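Local coordinates for BZLF1 trans-activator protein (Human herpesvirus 4, PDB 2C9L) that switches Epstein-Barr virus from latency to the lytic cycle, acting as a homodimeric bZIP transcription factor that recognises methylated viral DNA, at residues N38-R42 with V54-R60. The protein carries 2 engineered substitutions. Numbering follows the deposited sequence.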
loop_
_atom_site.group_PDB
_atom_site.type_symbol
_atom_site.label_atom_id
_atom_site.label_comp_id
_atom_site.label_asym_id
_atom_site.label_seq_id
_atom_site.Cartn_x
_atom_site.Cartn_y
_atom_site.Cartn_z
ATOM N N ASN C 38 -5.091 2.726 11.229
ATOM C CA ASN C 38 -5.199 1.509 12.035
ATOM C C ASN C 38 -4.852 1.850 13.483
ATOM O O ASN C 38 -5.509 1.385 14.410
ATOM C CB ASN C 38 -4.247 0.430 11.491
ATOM C CG ASN C 38 -4.256 -0.857 12.322
ATOM O OD1 ASN C 38 -3.668 -0.922 13.401
ATOM N ND2 ASN C 38 -4.926 -1.889 11.811
ATOM N N ASP C 39 -3.825 2.674 13.669
ATOM C CA ASP C 39 -3.406 3.074 15.007
ATOM C C ASP C 39 -4.442 3.977 15.671
ATOM O O ASP C 39 -4.619 3.936 16.893
ATOM C CB ASP C 39 -2.057 3.794 14.947
ATOM C CG ASP C 39 -0.923 2.875 14.529
ATOM O OD1 ASP C 39 0.173 3.387 14.214
ATOM O OD2 ASP C 39 -1.128 1.639 14.520
ATOM N N ARG C 40 -5.124 4.796 14.876
ATOM C CA ARG C 40 -6.133 5.686 15.431
ATOM C C ARG C 40 -7.363 4.916 15.889
ATOM O O ARG C 40 -7.905 5.174 16.962
ATOM C CB ARG C 40 -6.547 6.746 14.408
ATOM C CG ARG C 40 -5.451 7.738 14.059
ATOM C CD ARG C 40 -6.043 8.967 13.390
ATOM N NE ARG C 40 -7.029 9.608 14.257
ATOM C CZ ARG C 40 -7.680 10.728 13.961
ATOM N NH1 ARG C 40 -7.456 11.350 12.811
ATOM N NH2 ARG C 40 -8.558 11.227 14.819
ATOM N N LEU C 41 -7.804 3.965 15.079
ATOM C CA LEU C 41 -8.972 3.174 15.425
ATOM C C LEU C 41 -8.712 2.291 16.651
ATOM O O LEU C 41 -9.611 2.071 17.461
ATOM C CB LEU C 41 -9.405 2.322 14.227
ATOM C CG LEU C 41 -10.067 3.063 13.059
ATOM C CD1 LEU C 41 -9.762 2.352 11.744
ATOM C CD2 LEU C 41 -11.574 3.149 13.295
ATOM N N ARG C 42 -7.489 1.784 16.787
ATOM C CA ARG C 42 -7.149 0.939 17.932
ATOM C C ARG C 42 -7.162 1.764 19.223
ATOM O O ARG C 42 -7.505 1.256 20.290
ATOM C CB ARG C 42 -5.764 0.297 17.754
ATOM C CG ARG C 42 -5.715 -0.865 16.753
ATOM C CD ARG C 42 -4.289 -1.384 16.574
ATOM N NE ARG C 42 -4.189 -2.464 15.596
ATOM C CZ ARG C 42 -4.580 -3.715 15.814
ATOM N NH1 ARG C 42 -5.099 -4.058 16.985
ATOM N NH2 ARG C 42 -4.447 -4.626 14.863
ATOM N N VAL C 54 -7.687 -5.003 22.711
ATOM C CA VAL C 54 -7.714 -4.964 21.255
ATOM C C VAL C 54 -6.613 -5.780 20.578
ATOM O O VAL C 54 -6.887 -6.574 19.680
ATOM C CB VAL C 54 -7.627 -3.516 20.752
ATOM C CG1 VAL C 54 -7.813 -3.481 19.249
ATOM C CG2 VAL C 54 -8.681 -2.663 21.450
ATOM N N ASP C 55 -5.373 -5.587 21.011
ATOM C CA ASP C 55 -4.245 -6.296 20.419
ATOM C C ASP C 55 -4.396 -7.810 20.437
ATOM O O ASP C 55 -3.795 -8.506 19.621
ATOM C CB ASP C 55 -2.943 -5.905 21.122
ATOM C CG ASP C 55 -2.656 -4.421 21.028
ATOM O OD1 ASP C 55 -3.248 -3.645 21.804
ATOM O OD2 ASP C 55 -1.847 -4.029 20.164
ATOM N N SER C 56 -5.195 -8.317 21.369
ATOM C CA SER C 56 -5.409 -9.753 21.480
ATOM C C SER C 56 -6.498 -10.225 20.527
ATOM O O SER C 56 -6.445 -11.342 20.015
ATOM C CB SER C 56 -5.788 -10.122 22.914
ATOM O OG SER C 56 -4.757 -9.757 23.814
ATOM N N ILE C 57 -7.488 -9.370 20.296
ATOM C CA ILE C 57 -8.588 -9.701 19.402
ATOM C C ILE C 57 -8.131 -9.601 17.953
ATOM O O ILE C 57 -8.093 -10.599 17.228
ATOM C CB ILE C 57 -9.776 -8.746 19.611
ATOM C CG1 ILE C 57 -10.296 -8.873 21.042
ATOM C CG2 ILE C 57 -10.872 -9.051 18.603
ATOM C CD1 ILE C 57 -11.398 -7.899 21.371
ATOM N N ILE C 58 -7.794 -8.387 17.534
ATOM C CA ILE C 58 -7.330 -8.154 16.174
ATOM C C ILE C 58 -5.832 -7.908 16.235
ATOM O O ILE C 58 -5.380 -6.766 16.325
ATOM C CB ILE C 58 -8.024 -6.929 15.546
ATOM C CG1 ILE C 58 -9.543 -7.114 15.591
ATOM C CG2 ILE C 58 -7.561 -6.751 14.102
ATOM C CD1 ILE C 58 -10.324 -5.945 15.012
ATOM N N PRO C 59 -5.036 -8.988 16.185
ATOM C CA PRO C 59 -3.579 -8.862 16.243
ATOM C C PRO C 59 -3.025 -7.869 15.231
ATOM O O PRO C 59 -3.561 -7.719 14.134
ATOM C CB PRO C 59 -3.099 -10.292 15.994
ATOM C CG PRO C 59 -4.190 -10.878 15.149
ATOM C CD PRO C 59 -5.429 -10.363 15.834
ATOM N N ARG C 60 -1.956 -7.184 15.617
ATOM C CA ARG C 60 -1.314 -6.209 14.751
ATOM C C ARG C 60 -0.513 -6.915 13.663
ATOM O O ARG C 60 -0.081 -8.053 13.834
ATOM C CB ARG C 60 -0.384 -5.316 15.572
ATOM C CG ARG C 60 -1.096 -4.366 16.513
ATOM C CD ARG C 60 -0.125 -3.797 17.535
ATOM N NE ARG C 60 -0.683 -2.651 18.248
ATOM C CZ ARG C 60 -0.840 -1.446 17.711
ATOM N NH1 ARG C 60 -0.476 -1.227 16.455
ATOM N NH2 ARG C 60 -1.360 -0.459 18.430
#
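R42 reaches I58 and R60 with its CG anti to the carbonyl carbon (chi1 -75°) and its chain extended to NE, which carries the guanidinium from helix 2-48 across to segment 54-60, where chi4 of -75° turns it. There it grips a single backbone oxygen end-on: R42 NH1 and NH2 each lie 2.8 Å from I58 O, which sits almost exactly in the guanidinium plane. The NH1 bond arrives nearly along the carbonyl direction, whereas NH2 approaches from above the carbonyl plane. A weak third bond, R42 NH2 to P59 O, spans 3.3 Å. Rotation of the group is further fixed from its own helix, R42 NE donating to N38 OD1 at 2.7 Å. R60 CG covers one guanidinium face, 3.6 Å from R42 CZ, while V54 CG1 comes obliquely against NH1.

The R60 guanidinium in turn has R42 CD over one face, with the two guanidinium planes 28° apart. R42 NE and R60 NH1 are 4.0 Å apart, a closeness of like charges probably eased by carboxylates: R60 NH1 reaches D39 OD2 in a long salt bridge of 3.5 Å, and R60 NE holds D55 OD2 at 2.6 Å. R42 NH2 also forms a salt bridge with E37 of the second subunit, and N38 ND2 hydrogen-bonds E37 and N38 of that subunit. The double grip falls on the carbonyl of I58, the first residue after helix 54-57 to leave helical phi/psi. The arrangement is a C-terminal tail folded back along a bZIP leucine-zipper coiled coil, joined to it at the dimer interface.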